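Local coordinates for protein (CD58) (Homo sapiens, PDB 1CCZ) that probably serves as a cell-surface adhesion glycoprotein that binds the receptor CD2 through its immunoglobulin-like extracellular region, at residues 75-79 against 80-84; 144-147 against 148-152. All coordinates share one frame; numbering follows the deposited sequence.

Contact 1: 75-79 against 80-84; sequences YEMES and PNITD
Ser79 and Ile82 face each other across a type I beta turn, Ser79 to Ile82, that takes the chain out of strand 73-78. The turn is closed by the backbone N of Ile82 giving a hydrogen bond to Ser79 O (3.0 Å, N-H...O angle 154°). Two waters reinforce the reversal: one accepts from Ser79 N and donates to Ile82 O at 2.8 Å, while another donates to Ser79 OG and accepts from Asn81 N, linking the serine hydroxyl to the backbone of the turn.

The side chain of Ile82 turns back toward Ser79 and Met77, and its CD1 makes the apolar contacts. It lies 3.6 Å from Ser79 CB and 3.5 Å from the methyl CE of Met77, whose chain meets that of Ile82 at about a right angle. Met77 CG is anti to the backbone N (chi1 -171°), and the bends that follow bring CE forward to the isoleucine. Ser79 OG is also hydrogen-bonded to Glu25 O, which anchors the turn to the chain just before strand 26-30. The turn opens the loop of the beta hairpin formed by strands 73-78 and 86-93, the F and G strands of the immunoglobulin fold. Strand 73-78 lies between strands 26-30 and 86-93, with Met77 packed on Val26 and Trp28 of one and Met86 of the other.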
loop_
_atom_site.group_PDB
_atom_site.type_symbol
_atom_site.label_atom_id
_atom_site.label_comp_id
_atom_site.label_asym_id
_atom_site.label_seq_id
_atom_site.Cartn_x
_atom_site.Cartn_y
_atom_site.Cartn_z
ATOM N N TYR A 75 11.850 5.603 -7.823
ATOM C CA TYR A 75 13.241 5.299 -7.519
ATOM C C TYR A 75 13.815 4.641 -8.757
ATOM O O TYR A 75 13.129 3.872 -9.448
ATOM C CB TYR A 75 13.355 4.334 -6.339
ATOM C CG TYR A 75 12.956 4.922 -5.006
ATOM C CD1 TYR A 75 11.610 5.209 -4.716
ATOM C CD2 TYR A 75 13.916 5.186 -4.024
ATOM C CE1 TYR A 75 11.230 5.740 -3.475
ATOM C CE2 TYR A 75 13.548 5.716 -2.783
ATOM C CZ TYR A 75 12.201 5.987 -2.519
ATOM O OH TYR A 75 11.835 6.481 -1.293
ATOM N N GLU A 76 15.079 4.949 -9.032
ATOM C CA GLU A 76 15.756 4.397 -10.197
ATOM C C GLU A 76 17.118 3.810 -9.804
ATOM O O GLU A 76 17.853 4.384 -9.000
ATOM C CB GLU A 76 15.929 5.500 -11.254
ATOM C CG GLU A 76 14.720 6.423 -11.399
ATOM C CD GLU A 76 14.750 7.622 -10.443
ATOM O OE1 GLU A 76 15.859 8.051 -10.060
ATOM O OE2 GLU A 76 13.666 8.144 -10.072
ATOM N N MET A 77 17.431 2.655 -10.369
ATOM C CA MET A 77 18.692 1.985 -10.110
ATOM C C MET A 77 19.573 2.060 -11.335
ATOM O O MET A 77 19.097 1.842 -12.445
ATOM C CB MET A 77 18.452 0.510 -9.804
ATOM C CG MET A 77 19.683 -0.224 -9.307
ATOM S SD MET A 77 20.093 -1.677 -10.302
ATOM C CE MET A 77 20.882 -0.853 -11.682
ATOM N N GLU A 78 20.846 2.381 -11.159
ATOM C CA GLU A 78 21.735 2.378 -12.307
ATOM C C GLU A 78 23.015 1.685 -11.939
ATOM O O GLU A 78 23.469 1.765 -10.788
ATOM C CB GLU A 78 22.034 3.778 -12.814
ATOM C CG GLU A 78 22.327 4.787 -11.779
ATOM C CD GLU A 78 22.717 6.098 -12.415
ATOM O OE1 GLU A 78 23.772 6.124 -13.076
ATOM O OE2 GLU A 78 21.979 7.100 -12.274
ATOM N N SER A 79 23.572 0.982 -12.921
ATOM C CA SER A 79 24.817 0.241 -12.764
ATOM C C SER A 79 25.546 0.378 -14.099
ATOM O O SER A 79 24.907 0.334 -15.146
ATOM C CB SER A 79 24.514 -1.219 -12.471
ATOM O OG SER A 79 25.666 -1.862 -11.964
ATOM N N PRO A 80 26.890 0.530 -14.084
ATOM C CA PRO A 80 27.657 0.688 -15.327
ATOM C C PRO A 80 27.410 -0.315 -16.446
ATOM O O PRO A 80 27.279 0.085 -17.602
ATOM C CB PRO A 80 29.108 0.682 -14.860
ATOM C CG PRO A 80 29.040 1.153 -13.444
ATOM C CD PRO A 80 27.774 0.550 -12.906
ATOM N N ASN A 81 27.343 -1.605 -16.116
ATOM C CA ASN A 81 27.115 -2.620 -17.143
ATOM C C ASN A 81 25.639 -2.982 -17.321
ATOM O O ASN A 81 25.319 -4.047 -17.827
ATOM C CB ASN A 81 27.949 -3.887 -16.861
ATOM C CG ASN A 81 28.366 -4.626 -18.151
ATOM O OD1 ASN A 81 28.035 -4.203 -19.267
ATOM N ND2 ASN A 81 29.091 -5.732 -17.994
ATOM N N ILE A 82 24.744 -2.097 -16.892
ATOM C CA ILE A 82 23.311 -2.313 -17.051
ATOM C C ILE A 82 22.867 -1.224 -17.999
ATOM O O ILE A 82 22.936 -0.027 -17.698
ATOM C CB ILE A 82 22.547 -2.200 -15.725
ATOM C CG1 ILE A 82 22.476 -3.577 -15.079
ATOM C CG2 ILE A 82 21.129 -1.693 -15.957
ATOM C CD1 ILE A 82 22.019 -3.545 -13.653
ATOM N N THR A 83 22.437 -1.663 -19.173
ATOM C CA THR A 83 22.008 -0.764 -20.225
ATOM C C THR A 83 20.783 0.015 -19.845
ATOM O O THR A 83 20.830 1.234 -19.678
ATOM C CB THR A 83 21.672 -1.539 -21.498
ATOM O OG1 THR A 83 22.150 -2.889 -21.384
ATOM C CG2 THR A 83 22.289 -0.851 -22.695
ATOM N N ASP A 84 19.691 -0.724 -19.705
ATOM C CA ASP A 84 18.383 -0.174 -19.387
ATOM C C ASP A 84 18.091 0.256 -17.949
ATOM O O ASP A 84 18.730 -0.173 -16.968
ATOM C CB ASP A 84 17.312 -1.166 -19.829
ATOM C CG ASP A 84 17.823 -2.596 -19.850
ATOM O OD1 ASP A 84 18.707 -2.931 -19.021
ATOM O OD2 ASP A 84 17.345 -3.379 -20.702
HETATM O O HOH W 1 22.171 1.760 -15.616
HETATM O O HOH W 2 27.225 -3.240 -13.838
#

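Contact 2: 144-147 against 148-152; sequences TNLR and APFKC
Asn145 OD1 accepts a hydrogen bond from the backbone N of Arg147 (2.9 Å, N-H...O angle 166°), forming an Asx turn in the loop that leads into strand 150-156 of the immunoglobulin C2-set domain. The bond lies in the carbonyl plane of the asparagine amide and uses a lone pair, so it holds the amide in a set orientation against the loop backbone. That same amide packs against the guanidinium of Arg147: Asn145 CG sits 3.5 Å above its plane, offset toward the rim. A bend at chi3 (-68°) turns the arginine chain so that its flat end reaches back over the asparagine that accepts from its own backbone N.

Beyond the turn, Phe150 begins the strand and its ring returns toward the loop. Leu146 approaches this ring at its edge, near the ring plane, rather than over a face. Val167 touches both Leu146 and Phe150, and Trp143 also packs on the phenylalanine, so the buried ring is packed among the loops at this end of the domain. NE2 of Gln126, in the neighbouring strand 121-126, donates to the backbone oxygens of both Asn145 and Ala148. Further along the strand, Cys152 is disulfide-bonded to Cys112. At the ring edge, the closest apolar approach between loop and strand is Leu146 CD2 to Phe150 CE2, at 3.6 Å.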
loop_
_atom_site.group_PDB
_atom_site.type_symbol
_atom_site.label_atom_id
_atom_site.label_comp_id
_atom_site.label_asym_id
_atom_site.label_seq_id
_atom_site.Cartn_x
_atom_site.Cartn_y
_atom_site.Cartn_z
ATOM N N THR A 144 -33.160 -3.131 0.553
ATOM C CA THR A 144 -34.429 -3.580 0.020
ATOM C C THR A 144 -34.949 -4.702 0.906
ATOM O O THR A 144 -36.153 -4.902 1.010
ATOM C CB THR A 144 -34.266 -4.078 -1.428
ATOM O OG1 THR A 144 -33.557 -5.329 -1.449
ATOM C CG2 THR A 144 -33.492 -3.059 -2.237
ATOM N N ASN A 145 -34.034 -5.421 1.555
ATOM C CA ASN A 145 -34.412 -6.520 2.437
ATOM C C ASN A 145 -33.389 -6.740 3.551
ATOM O O ASN A 145 -32.255 -6.254 3.474
ATOM C CB ASN A 145 -34.553 -7.807 1.640
ATOM C CG ASN A 145 -33.229 -8.430 1.323
ATOM O OD1 ASN A 145 -32.705 -9.214 2.104
ATOM N ND2 ASN A 145 -32.669 -8.083 0.170
ATOM N N LEU A 146 -33.799 -7.484 4.581
ATOM C CA LEU A 146 -32.932 -7.781 5.710
ATOM C C LEU A 146 -32.873 -9.280 5.957
ATOM O O LEU A 146 -32.839 -9.734 7.093
ATOM C CB LEU A 146 -33.426 -7.043 6.955
ATOM C CG LEU A 146 -33.342 -5.515 6.817
ATOM C CD1 LEU A 146 -33.895 -4.860 8.056
ATOM C CD2 LEU A 146 -31.904 -5.079 6.594
ATOM N N ARG A 147 -32.848 -10.050 4.882
ATOM C CA ARG A 147 -32.796 -11.500 4.998
ATOM C C ARG A 147 -31.427 -12.030 5.435
ATOM O O ARG A 147 -31.296 -13.187 5.832
ATOM C CB ARG A 147 -33.185 -12.142 3.665
ATOM C CG ARG A 147 -34.641 -11.946 3.271
ATOM C CD ARG A 147 -34.993 -12.846 2.090
ATOM N NE ARG A 147 -34.317 -12.436 0.857
ATOM C CZ ARG A 147 -34.742 -11.453 0.059
ATOM N NH1 ARG A 147 -35.848 -10.768 0.354
ATOM N NH2 ARG A 147 -34.054 -11.145 -1.037
ATOM N N ALA A 148 -30.398 -11.197 5.337
ATOM C CA ALA A 148 -29.062 -11.609 5.747
ATOM C C ALA A 148 -28.332 -10.415 6.348
ATOM O O ALA A 148 -28.700 -9.273 6.111
ATOM C CB ALA A 148 -28.289 -12.142 4.561
ATOM N N PRO A 149 -27.322 -10.671 7.186
ATOM C CA PRO A 149 -26.589 -9.544 7.769
ATOM C C PRO A 149 -25.758 -8.850 6.687
ATOM O O PRO A 149 -25.594 -9.371 5.589
ATOM C CB PRO A 149 -25.704 -10.190 8.836
ATOM C CG PRO A 149 -25.613 -11.622 8.460
ATOM C CD PRO A 149 -26.842 -11.975 7.674
ATOM N N PHE A 150 -25.250 -7.663 6.997
ATOM C CA PHE A 150 -24.423 -6.924 6.055
ATOM C C PHE A 150 -22.956 -7.058 6.430
ATOM O O PHE A 150 -22.609 -7.090 7.612
ATOM C CB PHE A 150 -24.798 -5.456 6.083
ATOM C CG PHE A 150 -26.102 -5.167 5.434
ATOM C CD1 PHE A 150 -26.178 -4.992 4.059
ATOM C CD2 PHE A 150 -27.261 -5.072 6.196
ATOM C CE1 PHE A 150 -27.394 -4.723 3.443
ATOM C CE2 PHE A 150 -28.494 -4.801 5.592
ATOM C CZ PHE A 150 -28.557 -4.626 4.208
ATOM N N LYS A 151 -22.096 -7.158 5.429
ATOM C CA LYS A 151 -20.674 -7.231 5.684
ATOM C C LYS A 151 -20.069 -6.069 4.928
ATOM O O LYS A 151 -20.376 -5.844 3.746
ATOM C CB LYS A 151 -20.066 -8.519 5.173
ATOM C CG LYS A 151 -18.553 -8.559 5.279
ATOM C CD LYS A 151 -18.086 -9.973 5.014
ATOM C CE LYS A 151 -16.576 -10.072 4.968
ATOM N NZ LYS A 151 -16.045 -9.998 3.576
ATOM N N CYS A 152 -19.242 -5.306 5.630
ATOM C CA CYS A 152 -18.561 -4.183 5.019
ATOM C C CYS A 152 -17.087 -4.438 5.139
ATOM O O CYS A 152 -16.581 -4.772 6.212
ATOM C CB CYS A 152 -18.906 -2.885 5.710
ATOM S SG CYS A 152 -18.125 -1.500 4.841
#

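Both contacts are local turns where a loop meets a strand, but they belong to different sheets and lie on opposite sides of the chain's centre, with centres about 54 Å apart. Contact 1 follows the end of strand 73-78 and is partly buried, with Met77 and Ser79 buried; contact 2 precedes strand 150-156 and is largely a surface contact, where, of the residues that touch, only Phe150 is buried. Their chemistry differs accordingly. The first is closed by a main-chain hydrogen bond with bridging waters and methyl packing, whereas the second is shaped by a side-chain amide and an aromatic edge. In each, an apolar side chain links the loop to its strand.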